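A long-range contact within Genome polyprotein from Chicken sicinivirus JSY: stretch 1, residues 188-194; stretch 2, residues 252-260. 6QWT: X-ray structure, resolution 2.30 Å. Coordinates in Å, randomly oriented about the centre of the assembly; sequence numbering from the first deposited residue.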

# COMPACT_ATOMS: atom_id res chain seq x y z
N MET A 188 17.74 -4.58 5.44
CA MET A 188 19.15 -4.77 5.14
C MET A 188 19.33 -5.32 3.73
O MET A 188 20.07 -4.75 2.92
CB MET A 188 19.79 -5.68 6.18
CG MET A 188 19.98 -5.03 7.54
SD MET A 188 20.52 -6.20 8.80
CE MET A 188 22.19 -6.55 8.26
N LEU A 189 18.64 -6.42 3.42
CA LEU A 189 18.82 -7.10 2.13
C LEU A 189 18.35 -6.23 0.97
O LEU A 189 19.03 -6.16 -0.07
CB LEU A 189 18.08 -8.43 2.13
CG LEU A 189 18.52 -9.50 3.12
CD1 LEU A 189 17.55 -10.66 3.12
CD2 LEU A 189 19.93 -9.96 2.79
N PHE A 190 17.20 -5.58 1.12
CA PHE A 190 16.57 -4.85 0.03
C PHE A 190 16.64 -3.34 0.21
O PHE A 190 16.02 -2.60 -0.58
CB PHE A 190 15.11 -5.29 -0.12
CG PHE A 190 14.94 -6.76 -0.35
CD1 PHE A 190 15.09 -7.30 -1.62
CD2 PHE A 190 14.65 -7.61 0.70
CE1 PHE A 190 14.94 -8.66 -1.84
CE2 PHE A 190 14.50 -8.97 0.49
CZ PHE A 190 14.64 -9.50 -0.78
N GLY A 191 17.37 -2.85 1.21
CA GLY A 191 17.43 -1.41 1.45
C GLY A 191 18.02 -0.64 0.29
O GLY A 191 17.60 0.49 0.01
N GLY A 192 19.02 -1.21 -0.38
CA GLY A 192 19.56 -0.58 -1.57
C GLY A 192 18.51 -0.43 -2.66
O GLY A 192 18.44 0.61 -3.32
N LEU A 193 17.68 -1.45 -2.85
CA LEU A 193 16.56 -1.33 -3.78
C LEU A 193 15.54 -0.31 -3.29
O LEU A 193 15.06 0.52 -4.08
CB LEU A 193 15.90 -2.69 -3.99
CG LEU A 193 14.67 -2.73 -4.91
CD1 LEU A 193 15.05 -2.39 -6.34
CD2 LEU A 193 14.00 -4.09 -4.83
N PHE A 194 15.21 -0.34 -2.00
CA PHE A 194 14.25 0.62 -1.45
C PHE A 194 14.76 2.05 -1.61
O PHE A 194 13.99 2.95 -1.97
CB PHE A 194 13.97 0.31 0.02
CG PHE A 194 13.33 -1.03 0.25
CD1 PHE A 194 12.65 -1.69 -0.77
CD2 PHE A 194 13.40 -1.65 1.49
CE1 PHE A 194 12.07 -2.92 -0.56
CE2 PHE A 194 12.81 -2.88 1.71
CZ PHE A 194 12.15 -3.52 0.68
N GLU A 252 15.77 -12.37 -10.31
CA GLU A 252 16.37 -11.18 -10.91
C GLU A 252 17.08 -10.34 -9.87
O GLU A 252 18.22 -9.91 -10.07
CB GLU A 252 15.29 -10.35 -11.61
CG GLU A 252 14.58 -11.05 -12.76
CD GLU A 252 15.48 -11.32 -13.95
OE1 GLU A 252 15.24 -12.31 -14.67
OE2 GLU A 252 16.44 -10.55 -14.16
N LEU A 253 16.42 -10.09 -8.73
CA LEU A 253 17.03 -9.29 -7.68
C LEU A 253 18.25 -9.98 -7.09
O LEU A 253 19.17 -9.31 -6.60
CB LEU A 253 16.01 -8.99 -6.59
CG LEU A 253 14.82 -8.12 -7.00
CD1 LEU A 253 13.86 -7.95 -5.84
CD2 LEU A 253 15.31 -6.76 -7.50
N ALA A 254 18.29 -11.31 -7.12
CA ALA A 254 19.46 -12.04 -6.63
C ALA A 254 20.70 -11.66 -7.42
O ALA A 254 21.80 -11.59 -6.85
CB ALA A 254 19.21 -13.55 -6.71
N LYS A 255 20.56 -11.42 -8.72
CA LYS A 255 21.69 -11.05 -9.56
C LYS A 255 22.07 -9.59 -9.41
O LYS A 255 23.22 -9.22 -9.69
CB LYS A 255 21.38 -11.37 -11.02
CG LYS A 255 21.20 -12.86 -11.29
CD LYS A 255 20.96 -13.16 -12.76
CE LYS A 255 19.52 -12.90 -13.14
NZ LYS A 255 19.28 -13.02 -14.61
N ILE A 256 21.14 -8.75 -8.96
CA ILE A 256 21.38 -7.31 -8.84
C ILE A 256 21.97 -6.94 -7.48
O ILE A 256 22.89 -6.13 -7.40
CB ILE A 256 20.06 -6.56 -9.10
CG1 ILE A 256 19.63 -6.71 -10.57
CG2 ILE A 256 20.18 -5.09 -8.72
CD1 ILE A 256 18.23 -6.23 -10.84
N ILE A 257 21.45 -7.53 -6.40
CA ILE A 257 21.84 -7.13 -5.05
C ILE A 257 23.14 -7.83 -4.67
O ILE A 257 23.22 -9.06 -4.69
CB ILE A 257 20.72 -7.44 -4.05
CG1 ILE A 257 19.51 -6.55 -4.31
CG2 ILE A 257 21.22 -7.27 -2.62
CD1 ILE A 257 18.25 -7.02 -3.62
N GLN A 258 24.15 -7.04 -4.32
CA GLN A 258 25.45 -7.56 -3.92
C GLN A 258 25.47 -7.78 -2.41
O GLN A 258 25.25 -6.84 -1.64
CB GLN A 258 26.57 -6.60 -4.33
CG GLN A 258 26.47 -6.13 -5.78
CD GLN A 258 26.62 -7.26 -6.77
OE1 GLN A 258 27.59 -8.03 -6.71
NE2 GLN A 258 25.67 -7.38 -7.69
N LEU A 259 25.73 -9.02 -1.99
CA LEU A 259 25.63 -9.38 -0.59
C LEU A 259 26.99 -9.26 0.11
O LEU A 259 28.02 -9.55 -0.50
CB LEU A 259 25.10 -10.80 -0.44
CG LEU A 259 23.66 -11.02 -0.90
CD1 LEU A 259 23.25 -12.47 -0.72
CD2 LEU A 259 22.71 -10.10 -0.15
N PRO A 260 27.00 -8.84 1.37
CA PRO A 260 28.26 -8.76 2.12
C PRO A 260 28.67 -10.14 2.61
O PRO A 260 27.88 -11.09 2.55
CB PRO A 260 27.90 -7.83 3.29
CG PRO A 260 26.46 -8.09 3.52
CD PRO A 260 25.85 -8.39 2.17

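Segments far apart in sequence are often held together by nothing more directional than the fit of aliphatic and aromatic side chains, and this contact within the Chicken sicinivirus polyprotein is a compact example. No hydrogen bond crosses between the two stretches; 259 Å² of surface, summed over both sides, is buried instead.

Stretch 2 enters as the last turn or so of a helix that begins earlier in the chain. Glu252 takes no part in the contact; its OE2 lies 3.8 Å from NZ of Lys255 in a long salt bridge within the stretch. Leu253, one residue on, directs its CA-to-CB bond toward stretch 1, and its CD1 serves two partners: it lies 4.0 Å from CD2 of Leu193 and 4.2 Å from CE1 of Phe190. One methyl thus touches residues three apart in stretch 1, with the Phe190 ring meeting it obliquely.

Ala254 points away and Lys255 is out of reach, as expected on a helix that offers only part of its circumference to a neighbour. Ile256 also makes no contact, though its carbonyl O accepts a hydrogen bond from NE2 of Gln258 at 3.1 Å.

Four residues after Leu253, Ile257 points toward stretch 1 again. Its N still bonds to O of Leu253 at 2.9 Å, yet it is the first residue to leave helical phi/psi. Its CD1 packs 3.8 Å from CD1 of Phe190, again obliquely to the ring, while CG2 lies 3.5 Å from the carbonyl O of Leu189, and CD1 of Ile257 is itself 3.7 Å from O of Leu189, so both branches lie against that carbonyl.

Beyond Gln258, which is out of reach, the chain is extended and Leu259 closes the contact. Its CA-to-CB bond runs sideways, as does that of Leu189, but the ends of both side chains come nearer, bringing their CD2 atoms to 4.0 Å.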